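Local coordinates for amino acid ABC transporter, binding protein (Thermus thermophilus, PDB 3VV5) that binds the lysine analogue (S)-2-aminoethyl-L-cysteine as the periplasmic substrate-binding protein of an ABC transporter that takes up amino acids, at residues F49-E54 with Q250-E255; T59-D64 with G243-I248; F98-H103 with N117-T122. One frame throughout, in Å; residues are numbered along the deposited sequence.

Interaction 1 (F49-E54 with Q250-E255). With SLZ (L-thialysine), chain C.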
loop_
_atom_site.group_PDB
_atom_site.type_symbol
_atom_site.label_atom_id
_atom_site.label_comp_id
_atom_site.label_asym_id
_atom_site.label_seq_id
_atom_site.Cartn_x
_atom_site.Cartn_y
_atom_site.Cartn_z
ATOM N N PHE A 49 4.680 -4.519 -3.131
ATOM C CA PHE A 49 3.389 -4.043 -3.684
ATOM C C PHE A 49 3.535 -3.092 -4.869
ATOM O O PHE A 49 2.898 -3.288 -5.926
ATOM C CB PHE A 49 2.560 -3.402 -2.572
ATOM C CG PHE A 49 2.072 -4.401 -1.566
ATOM C CD1 PHE A 49 0.999 -5.241 -1.885
ATOM C CD2 PHE A 49 2.694 -4.540 -0.334
ATOM C CE1 PHE A 49 0.561 -6.200 -0.995
ATOM C CE2 PHE A 49 2.245 -5.501 0.588
ATOM C CZ PHE A 49 1.171 -6.328 0.256
ATOM N N ASN A 50 4.351 -2.051 -4.685
ATOM C CA ASN A 50 4.637 -1.096 -5.758
ATOM C C ASN A 50 6.005 -0.474 -5.503
ATOM O O ASN A 50 6.229 0.155 -4.463
ATOM C CB ASN A 50 3.529 -0.014 -5.902
ATOM C CG ASN A 50 3.337 0.847 -4.628
ATOM O OD1 ASN A 50 3.971 1.903 -4.457
ATOM N ND2 ASN A 50 2.429 0.412 -3.752
ATOM N N TYR A 51 6.925 -0.661 -6.444
ATOM C CA TYR A 51 8.320 -0.299 -6.192
ATOM C C TYR A 51 9.065 -0.275 -7.506
ATOM O O TYR A 51 8.660 -0.908 -8.479
ATOM C CB TYR A 51 9.003 -1.264 -5.187
ATOM C CG TYR A 51 9.247 -2.653 -5.740
ATOM C CD1 TYR A 51 10.505 -3.001 -6.278
ATOM C CD2 TYR A 51 8.219 -3.614 -5.760
ATOM C CE1 TYR A 51 10.741 -4.270 -6.820
ATOM C CE2 TYR A 51 8.447 -4.922 -6.316
ATOM C CZ TYR A 51 9.713 -5.224 -6.830
ATOM O OH TYR A 51 9.969 -6.466 -7.382
ATOM N N PHE A 52 10.156 0.462 -7.535
ATOM C CA PHE A 52 11.038 0.433 -8.693
ATOM C C PHE A 52 12.071 -0.656 -8.501
ATOM O O PHE A 52 12.799 -0.659 -7.494
ATOM C CB PHE A 52 11.722 1.791 -8.895
ATOM C CG PHE A 52 10.811 2.843 -9.427
ATOM C CD1 PHE A 52 10.627 2.994 -10.800
ATOM C CD2 PHE A 52 10.114 3.688 -8.553
ATOM C CE1 PHE A 52 9.769 3.970 -11.308
ATOM C CE2 PHE A 52 9.274 4.684 -9.052
ATOM C CZ PHE A 52 9.086 4.813 -10.438
ATOM N N ASP A 53 12.152 -1.575 -9.461
ATOM C CA ASP A 53 13.060 -2.715 -9.304
ATOM C C ASP A 53 14.508 -2.289 -9.564
ATOM O O ASP A 53 14.795 -1.095 -9.758
ATOM C CB ASP A 53 12.644 -3.889 -10.201
ATOM C CG ASP A 53 12.725 -3.553 -11.698
ATOM O OD1 ASP A 53 12.148 -4.307 -12.517
ATOM O OD2 ASP A 53 13.341 -2.531 -12.068
ATOM N N GLU A 54 15.408 -3.266 -9.597
ATOM C CA GLU A 54 16.858 -3.004 -9.746
ATOM C C GLU A 54 17.295 -2.549 -11.149
ATOM O O GLU A 54 18.454 -2.184 -11.365
ATOM C CB GLU A 54 17.659 -4.228 -9.282
ATOM C CG GLU A 54 17.429 -4.589 -7.806
ATOM C CD GLU A 54 18.182 -3.665 -6.844
ATOM O OE1 GLU A 54 18.934 -2.788 -7.319
ATOM O OE2 GLU A 54 18.037 -3.824 -5.608
ATOM N N GLN A 250 -0.278 -15.345 -6.384
ATOM C CA GLN A 250 0.685 -16.446 -6.276
ATOM C C GLN A 250 2.108 -16.056 -6.706
ATOM O O GLN A 250 3.077 -16.433 -6.051
ATOM C CB GLN A 250 0.204 -17.669 -7.073
ATOM C CG GLN A 250 -1.005 -18.401 -6.462
ATOM C CD GLN A 250 -0.718 -19.039 -5.108
ATOM O OE1 GLN A 250 0.433 -19.399 -4.797
ATOM N NE2 GLN A 250 -1.773 -19.210 -4.302
ATOM N N LYS A 251 2.223 -15.322 -7.807
ATOM C CA LYS A 251 3.506 -14.797 -8.298
ATOM C C LYS A 251 4.249 -14.025 -7.188
ATOM O O LYS A 251 5.425 -14.250 -6.912
ATOM C CB LYS A 251 3.257 -13.876 -9.506
ATOM C CG LYS A 251 4.520 -13.229 -10.139
ATOM C CD LYS A 251 4.143 -12.206 -11.220
ATOM C CE LYS A 251 5.369 -11.542 -11.853
ATOM N NZ LYS A 251 4.956 -10.581 -12.946
ATOM N N TRP A 252 3.535 -13.110 -6.550
ATOM C CA TRP A 252 4.154 -12.222 -5.575
ATOM C C TRP A 252 4.271 -12.781 -4.161
ATOM O O TRP A 252 5.251 -12.483 -3.464
ATOM C CB TRP A 252 3.461 -10.849 -5.593
ATOM C CG TRP A 252 3.810 -10.144 -6.858
ATOM C CD1 TRP A 252 3.050 -10.075 -7.998
ATOM C CD2 TRP A 252 5.056 -9.516 -7.163
ATOM N NE1 TRP A 252 3.736 -9.388 -8.980
ATOM C CE2 TRP A 252 4.966 -9.031 -8.491
ATOM C CE3 TRP A 252 6.240 -9.285 -6.430
ATOM C CZ2 TRP A 252 6.018 -8.344 -9.113
ATOM C CZ3 TRP A 252 7.287 -8.607 -7.050
ATOM C CH2 TRP A 252 7.165 -8.135 -8.376
ATOM N N PHE A 253 3.295 -13.582 -3.738
ATOM C CA PHE A 253 3.201 -14.025 -2.326
ATOM C C PHE A 253 3.208 -15.541 -2.076
ATOM O O PHE A 253 3.422 -15.986 -0.944
ATOM C CB PHE A 253 1.942 -13.413 -1.699
ATOM C CG PHE A 253 1.871 -11.926 -1.828
ATOM C CD1 PHE A 253 2.747 -11.110 -1.111
ATOM C CD2 PHE A 253 0.925 -11.331 -2.670
ATOM C CE1 PHE A 253 2.681 -9.712 -1.229
ATOM C CE2 PHE A 253 0.846 -9.944 -2.789
ATOM C CZ PHE A 253 1.736 -9.134 -2.071
ATOM N N GLY A 254 2.964 -16.326 -3.120
ATOM C CA GLY A 254 2.858 -17.789 -3.008
ATOM C C GLY A 254 1.590 -18.211 -2.278
ATOM O O GLY A 254 1.469 -19.350 -1.817
ATOM N N GLU A 255 0.652 -17.271 -2.162
ATOM C CA GLU A 255 -0.625 -17.491 -1.506
ATOM C C GLU A 255 -1.627 -16.457 -2.037
ATOM O O GLU A 255 -1.232 -15.497 -2.705
ATOM C CB GLU A 255 -0.474 -17.378 0.022
ATOM C CG GLU A 255 -0.065 -15.978 0.531
ATOM C CD GLU A 255 0.202 -15.935 2.028
ATOM O OE1 GLU A 255 1.345 -16.214 2.446
ATOM O OE2 GLU A 255 -0.730 -15.607 2.785
HETATM N N SLZ C . -1.171 0.458 4.258
HETATM C CA SLZ C . -0.546 1.800 4.300
HETATM C CB SLZ C . -0.024 2.206 2.895
HETATM S SG SLZ C . 1.772 2.199 2.553
HETATM C CD SLZ C . 1.640 2.708 0.802
HETATM C CE SLZ C . 2.939 3.013 0.050
HETATM N NZ SLZ C . 2.717 2.753 -1.381
HETATM C C SLZ C . -1.687 2.757 4.635
HETATM O O SLZ C . -1.402 3.833 5.185
HETATM O OXT SLZ C . -2.843 2.387 4.328
#
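F49 and F253 bring their rings together obliquely where a classic beta bulge meets the last turn of helix 244-253, in a periplasmic binding protein of solute-binding family 3. F49 and N50 form the bulge, both facing F46 in the small three-stranded antiparallel sheet. The contact illustrates how aromatic side chains can carry the meeting of a strand's start with a helix end. The F49 and F253 side chains cross at about a right angle, with the ring planes at 43° and the centroids 5.3 Å apart. CZ of F253 comes within 3.3 Å of CE1 of F49. The F49 CA-CB bond starts off away from the helix; with CG beside the backbone N and opposite the carbonyl carbon (chi1 -69°), the far end of the ring draws nearer to it. F49 also stacks on Y120, and F253 meets F61 edge-to-face.

The second pair meets rim to rim. Y51 and W252 approach from opposite directions: CZ3 of the indole lies at the edge of the tyrosine ring, in its plane, and Y51 OH lies at the indole edge, 3.4 Å from W252 CH2. The indole's N-H has its own partner, D64, which accepts the hydrogen bond from W252 NE1.

N50 turns to the ligand instead. Its OD1 accepts from the backbone N of G44 and its ND2 donates to E62, which fixes the amide's rotation, and ND2 of N50 stands 3.3 Å from NZ of the bound L-thialysine.

Interaction 2 (T59-D64 with G243-I248)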
loop_
_atom_site.group_PDB
_atom_site.type_symbol
_atom_site.label_atom_id
_atom_site.label_comp_id
_atom_site.label_asym_id
_atom_site.label_seq_id
_atom_site.Cartn_x
_atom_site.Cartn_y
_atom_site.Cartn_z
ATOM N N THR A 59 7.245 -1.961 -10.692
ATOM C CA THR A 59 6.663 -3.301 -10.651
ATOM C C THR A 59 6.095 -3.584 -9.248
ATOM O O THR A 59 5.981 -2.674 -8.382
ATOM C CB THR A 59 7.695 -4.374 -11.144
ATOM O OG1 THR A 59 7.081 -5.666 -11.255
ATOM C CG2 THR A 59 8.933 -4.417 -10.232
ATOM N N GLY A 60 5.690 -4.824 -9.039
ATOM C CA GLY A 60 5.093 -5.225 -7.776
ATOM C C GLY A 60 3.687 -5.762 -7.984
ATOM O O GLY A 60 3.108 -5.621 -9.062
ATOM N N PHE A 61 3.143 -6.386 -6.942
ATOM C CA PHE A 61 1.764 -6.906 -6.965
ATOM C C PHE A 61 0.733 -5.906 -7.498
ATOM O O PHE A 61 -0.116 -6.252 -8.342
ATOM C CB PHE A 61 1.390 -7.368 -5.555
ATOM C CG PHE A 61 -0.009 -7.844 -5.423
ATOM C CD1 PHE A 61 -0.410 -9.044 -6.027
ATOM C CD2 PHE A 61 -0.938 -7.100 -4.704
ATOM C CE1 PHE A 61 -1.725 -9.500 -5.913
ATOM C CE2 PHE A 61 -2.265 -7.533 -4.594
ATOM C CZ PHE A 61 -2.663 -8.739 -5.194
ATOM N N GLU A 62 0.808 -4.665 -7.024
ATOM C CA GLU A 62 -0.182 -3.651 -7.414
ATOM C C GLU A 62 -0.032 -3.159 -8.839
ATOM O O GLU A 62 -1.014 -2.801 -9.477
ATOM C CB GLU A 62 -0.191 -2.479 -6.427
ATOM C CG GLU A 62 -0.818 -2.890 -5.132
ATOM C CD GLU A 62 -0.877 -1.788 -4.084
ATOM O OE1 GLU A 62 0.180 -1.264 -3.681
ATOM O OE2 GLU A 62 -1.991 -1.498 -3.614
ATOM N N VAL A 63 1.199 -3.159 -9.329
ATOM C CA VAL A 63 1.482 -2.777 -10.711
ATOM C C VAL A 63 0.981 -3.855 -11.683
ATOM O O VAL A 63 0.306 -3.533 -12.684
ATOM C CB VAL A 63 2.973 -2.449 -10.894
ATOM C CG1 VAL A 63 3.319 -2.148 -12.361
ATOM C CG2 VAL A 63 3.391 -1.235 -9.974
ATOM N N ASP A 64 1.247 -5.127 -11.372
ATOM C CA ASP A 64 0.686 -6.239 -12.179
ATOM C C ASP A 64 -0.842 -6.216 -12.190
ATOM O O ASP A 64 -1.471 -6.409 -13.235
ATOM C CB ASP A 64 1.188 -7.588 -11.677
ATOM C CG ASP A 64 2.623 -7.876 -12.105
ATOM O OD1 ASP A 64 3.146 -7.144 -12.972
ATOM O OD2 ASP A 64 3.217 -8.845 -11.590
ATOM N N GLY A 243 -9.255 -16.150 -12.753
ATOM C CA GLY A 243 -7.971 -16.747 -12.409
ATOM C C GLY A 243 -6.789 -15.794 -12.416
ATOM O O GLY A 243 -5.730 -16.131 -11.895
ATOM N N THR A 244 -6.958 -14.617 -13.019
ATOM C CA THR A 244 -5.879 -13.641 -13.109
ATOM C C THR A 244 -5.429 -13.178 -11.726
ATOM O O THR A 244 -4.231 -13.100 -11.442
ATOM C CB THR A 244 -6.284 -12.407 -13.954
ATOM O OG1 THR A 244 -6.278 -12.764 -15.348
ATOM C CG2 THR A 244 -5.309 -11.255 -13.736
ATOM N N TYR A 245 -6.390 -12.862 -10.874
ATOM C CA TYR A 245 -6.030 -12.381 -9.531
ATOM C C TYR A 245 -5.194 -13.427 -8.770
ATOM O O TYR A 245 -4.159 -13.101 -8.177
ATOM C CB TYR A 245 -7.276 -12.007 -8.744
ATOM C CG TYR A 245 -6.917 -11.444 -7.393
ATOM C CD1 TYR A 245 -6.535 -12.296 -6.360
ATOM C CD2 TYR A 245 -6.937 -10.061 -7.152
ATOM C CE1 TYR A 245 -6.175 -11.818 -5.123
ATOM C CE2 TYR A 245 -6.578 -9.559 -5.877
ATOM C CZ TYR A 245 -6.199 -10.458 -4.879
ATOM O OH TYR A 245 -5.826 -10.039 -3.613
ATOM N N ALA A 246 -5.662 -14.678 -8.792
ATOM C CA ALA A 246 -4.954 -15.794 -8.195
ATOM C C ALA A 246 -3.528 -15.922 -8.717
ATOM O O ALA A 246 -2.612 -16.076 -7.917
ATOM C CB ALA A 246 -5.733 -17.116 -8.405
ATOM N N ARG A 247 -3.341 -15.876 -10.044
ATOM C CA ARG A 247 -2.002 -16.000 -10.646
ATOM C C ARG A 247 -1.047 -14.894 -10.167
ATOM O O ARG A 247 0.152 -15.120 -9.933
ATOM C CB ARG A 247 -2.066 -15.959 -12.194
ATOM C CG ARG A 247 -0.645 -15.904 -12.800
ATOM C CD ARG A 247 -0.494 -15.355 -14.199
ATOM N NE ARG A 247 -1.106 -14.071 -14.489
ATOM C CZ ARG A 247 -0.446 -12.926 -14.679
ATOM N NH1 ARG A 247 0.888 -12.867 -14.560
ATOM N NH2 ARG A 247 -1.137 -11.827 -14.968
ATOM N N ILE A 248 -1.572 -13.677 -10.071
ATOM C CA ILE A 248 -0.728 -12.544 -9.692
ATOM C C ILE A 248 -0.414 -12.596 -8.200
ATOM O O ILE A 248 0.710 -12.307 -7.796
ATOM C CB ILE A 248 -1.370 -11.194 -10.097
ATOM C CG1 ILE A 248 -1.393 -11.061 -11.626
ATOM C CG2 ILE A 248 -0.649 -10.013 -9.423
ATOM C CD1 ILE A 248 -2.190 -9.809 -12.159
#
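The edge of the F61 ring points at the face of Y245 in an offset edge-to-face pair, with the planes at 87° and the centroids 5.9 Å apart. F61 CZ leads, 3.9 Å from Y245 CZ, while the carbonyl O of I248 also lies at the rim of the phenylalanine, in its plane. CG2 of I248 comes to that ring obliquely, 3.5 Å from F61 CD1. This is helix-helix packing in the binding-protein fold: the first turn of helix 61-72, with G60 at its N-cap position, against the first turns of helix 244-253, with G243 at its N-cap position.

F61 reaches across because its CG lies opposite the backbone N (chi1 177°), which swings the ring out toward the facing helix. A serine here would probably leave the Y245 face and the I248 methyl without their partner and open a gap between the two helices. Y245 OH is hydrogen-bonded to the backbone O of H119.

One turn on from F61, D64 adds an aliphatic contact, its CB lying 3.8 Å from CG2 of I248. Its carboxylate forms a salt bridge with K251, on the facing helix. On the backbone side, CD1 of I248 rests 3.6 Å from the carbonyl O of D64.

Interaction 3 (F98-H103 with N117-T122). With SLZ (L-thialysine), chain C.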
loop_
_atom_site.group_PDB
_atom_site.type_symbol
_atom_site.label_atom_id
_atom_site.label_comp_id
_atom_site.label_asym_id
_atom_site.label_seq_id
_atom_site.Cartn_x
_atom_site.Cartn_y
_atom_site.Cartn_z
ATOM N N PHE A 98 -6.975 7.029 -11.343
ATOM C CA PHE A 98 -7.074 6.273 -10.103
ATOM C C PHE A 98 -5.715 6.040 -9.470
ATOM O O PHE A 98 -4.668 6.216 -10.107
ATOM C CB PHE A 98 -7.889 4.967 -10.237
ATOM C CG PHE A 98 -7.145 3.779 -10.850
ATOM C CD1 PHE A 98 -6.616 2.768 -10.031
ATOM C CD2 PHE A 98 -7.075 3.619 -12.242
ATOM C CE1 PHE A 98 -5.961 1.640 -10.593
ATOM C CE2 PHE A 98 -6.450 2.475 -12.836
ATOM C CZ PHE A 98 -5.889 1.492 -12.011
ATOM N N VAL A 99 -5.765 5.630 -8.215
ATOM C CA VAL A 99 -4.564 5.366 -7.448
ATOM C C VAL A 99 -4.617 3.918 -6.947
ATOM O O VAL A 99 -5.657 3.456 -6.452
ATOM C CB VAL A 99 -4.453 6.351 -6.251
ATOM C CG1 VAL A 99 -3.343 5.932 -5.259
ATOM C CG2 VAL A 99 -4.198 7.770 -6.741
ATOM N N ILE A 100 -3.491 3.214 -7.077
ATOM C CA ILE A 100 -3.302 1.905 -6.434
ATOM C C ILE A 100 -1.948 1.911 -5.780
ATOM O O ILE A 100 -0.916 1.827 -6.455
ATOM C CB ILE A 100 -3.519 0.707 -7.426
ATOM C CG1 ILE A 100 -3.485 -0.651 -6.692
ATOM C CG2 ILE A 100 -2.564 0.777 -8.652
ATOM C CD1 ILE A 100 -3.952 -1.801 -7.612
ATOM N N ALA A 101 -1.957 2.062 -4.454
ATOM C CA ALA A 101 -0.748 2.335 -3.704
ATOM C C ALA A 101 -0.882 1.864 -2.243
ATOM O O ALA A 101 -0.356 2.492 -1.315
ATOM C CB ALA A 101 -0.438 3.822 -3.777
ATOM N N SER A 102 -1.586 0.753 -2.062
ATOM C CA SER A 102 -1.725 0.074 -0.773
ATOM C C SER A 102 -2.481 0.884 0.292
ATOM O O SER A 102 -2.180 0.753 1.477
ATOM C CB SER A 102 -0.344 -0.368 -0.255
ATOM O OG SER A 102 0.198 -1.405 -1.064
ATOM N N HIS A 103 -3.459 1.691 -0.111
ATOM C CA HIS A 103 -4.243 2.458 0.868
ATOM C C HIS A 103 -5.209 1.562 1.605
ATOM O O HIS A 103 -6.094 0.957 0.996
ATOM C CB HIS A 103 -5.046 3.594 0.227
ATOM C CG HIS A 103 -4.204 4.711 -0.303
ATOM N ND1 HIS A 103 -3.910 5.842 0.438
ATOM C CD2 HIS A 103 -3.596 4.873 -1.498
ATOM C CE1 HIS A 103 -3.161 6.657 -0.290
ATOM N NE2 HIS A 103 -2.970 6.097 -1.473
ATOM N N ASN A 117 -14.091 -1.847 -4.063
ATOM C CA ASN A 117 -13.929 -3.077 -3.276
ATOM C C ASN A 117 -12.414 -3.363 -3.068
ATOM O O ASN A 117 -11.599 -3.077 -3.966
ATOM C CB ASN A 117 -14.573 -4.249 -4.023
ATOM C CG ASN A 117 -16.089 -4.167 -4.048
ATOM O OD1 ASN A 117 -16.717 -3.696 -3.089
ATOM N ND2 ASN A 117 -16.690 -4.612 -5.159
ATOM N N PRO A 118 -12.024 -3.941 -1.905
ATOM C CA PRO A 118 -10.584 -4.084 -1.639
ATOM C C PRO A 118 -9.882 -5.074 -2.582
ATOM O O PRO A 118 -10.466 -6.085 -2.950
ATOM C CB PRO A 118 -10.545 -4.604 -0.195
ATOM C CG PRO A 118 -11.883 -5.285 0.001
ATOM C CD PRO A 118 -12.850 -4.453 -0.794
ATOM N N HIS A 119 -8.650 -4.770 -2.983
ATOM C CA HIS A 119 -7.880 -5.696 -3.818
ATOM C C HIS A 119 -6.927 -6.578 -3.010
ATOM O O HIS A 119 -6.294 -7.473 -3.575
ATOM C CB HIS A 119 -7.152 -4.984 -4.972
ATOM C CG HIS A 119 -6.150 -3.956 -4.536
ATOM N ND1 HIS A 119 -6.515 -2.694 -4.109
ATOM C CD2 HIS A 119 -4.795 -3.988 -4.503
ATOM C CE1 HIS A 119 -5.432 -1.999 -3.825
ATOM N NE2 HIS A 119 -4.373 -2.751 -4.073
ATOM N N TYR A 120 -6.826 -6.329 -1.698
ATOM C CA TYR A 120 -6.183 -7.278 -0.772
ATOM C C TYR A 120 -6.466 -6.945 0.691
ATOM O O TYR A 120 -6.995 -5.883 1.016
ATOM C CB TYR A 120 -4.667 -7.465 -1.012
ATOM C CG TYR A 120 -3.721 -6.325 -0.612
ATOM C CD1 TYR A 120 -3.111 -6.311 0.648
ATOM C CD2 TYR A 120 -3.370 -5.323 -1.524
ATOM C CE1 TYR A 120 -2.222 -5.312 1.020
ATOM C CE2 TYR A 120 -2.461 -4.302 -1.167
ATOM C CZ TYR A 120 -1.902 -4.307 0.118
ATOM O OH TYR A 120 -1.005 -3.334 0.500
ATOM N N CYS A 121 -6.134 -7.894 1.547
ATOM C CA CYS A 121 -6.316 -7.744 2.981
ATOM C C CYS A 121 -4.994 -7.997 3.656
ATOM O O CYS A 121 -4.171 -8.798 3.177
ATOM C CB CYS A 121 -7.393 -8.690 3.502
ATOM S SG CYS A 121 -9.023 -7.895 3.683
ATOM N N THR A 122 -4.782 -7.299 4.769
ATOM C CA THR A 122 -3.475 -7.272 5.389
ATOM C C THR A 122 -3.586 -6.733 6.811
ATOM O O THR A 122 -4.675 -6.562 7.353
ATOM C CB THR A 122 -2.490 -6.396 4.536
ATOM O OG1 THR A 122 -1.145 -6.555 4.999
ATOM C CG2 THR A 122 -2.861 -4.911 4.576
HETATM N N SLZ C . -1.171 0.458 4.258
HETATM C CA SLZ C . -0.546 1.800 4.300
HETATM C CB SLZ C . -0.024 2.206 2.895
HETATM S SG SLZ C . 1.772 2.199 2.553
HETATM C CD SLZ C . 1.640 2.708 0.802
HETATM C CE SLZ C . 2.939 3.013 0.050
HETATM N NZ SLZ C . 2.717 2.753 -1.381
HETATM C C SLZ C . -1.687 2.757 4.635
HETATM O O SLZ C . -1.402 3.833 5.185
HETATM O OXT SLZ C . -2.843 2.387 4.328
#
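S102 and Y120, whose CA atoms lie 8.6 Å apart, face each other where one segment turns a corner at A101 and the other segment makes a classic beta bulge, H119 and Y120 both facing V217 of strand 206-222. Such a spacing leaves the meeting to side chains, and two kinds occur. The first is a CH-pi contact: I100 lays CD1 over one face of the H119 imidazole, 3.9 Å from its centroid and 21° off the normal. I100 is extended, CG1 lying opposite the backbone N (chi1 -173°) and CD1 continuing that line, which carries CD1 over the face while CG1 stays near the rim, 3.5 Å from H119 NE2. The same NE2 is hydrogen-bonded to E62.

The second is polar. S102 OG sits at the edge of the Y120 ring, in its plane, with Y120 OH 2.8 Å from S102 OG; whether the tyrosine proton goes there is not settled, since another acceptor lies within reach. The stronger partner of S102 OG is again E62, whose carboxylate is therefore gripped by both S102 and H119. Next to Y120, C121 is tied by a disulfide to C259.

The corner also presents its backbone to the ligand. The carbonyl O of A101 accepts from NZ of L-thialysine at 3.1 Å, and the O of S102 accepts from the ligand's alpha-amino N at 3.0 Å. Consecutive carbonyls thus take the two amino groups of one substrate. Their partial negative charge probably suits two ammonium ends, and the buried E62 carboxylate, held by its neighbours, is likely to favour positive charge at the side-chain amino end as well.

From the N terminus, residues 49-54 come first and find their partner only near the C terminus, at 250-255, so interaction 1 closes the longest loop. Interaction 2 starts at 59-64 and ends at 243-248, entirely within that loop; interaction 3, with only 13 residues between its segments, lies within both. The three therefore nest and none cross. Helix 244-253 serves interactions 1 and 2, tying the late helix to the small sheet and to helix 61-72, while interaction 3 belongs to the large mixed sheet. E62 links the three contacts: its backbone N bonds F49 O of interaction 1, and its side chain, like that of Y245, reaches from interaction 2 into interaction 3.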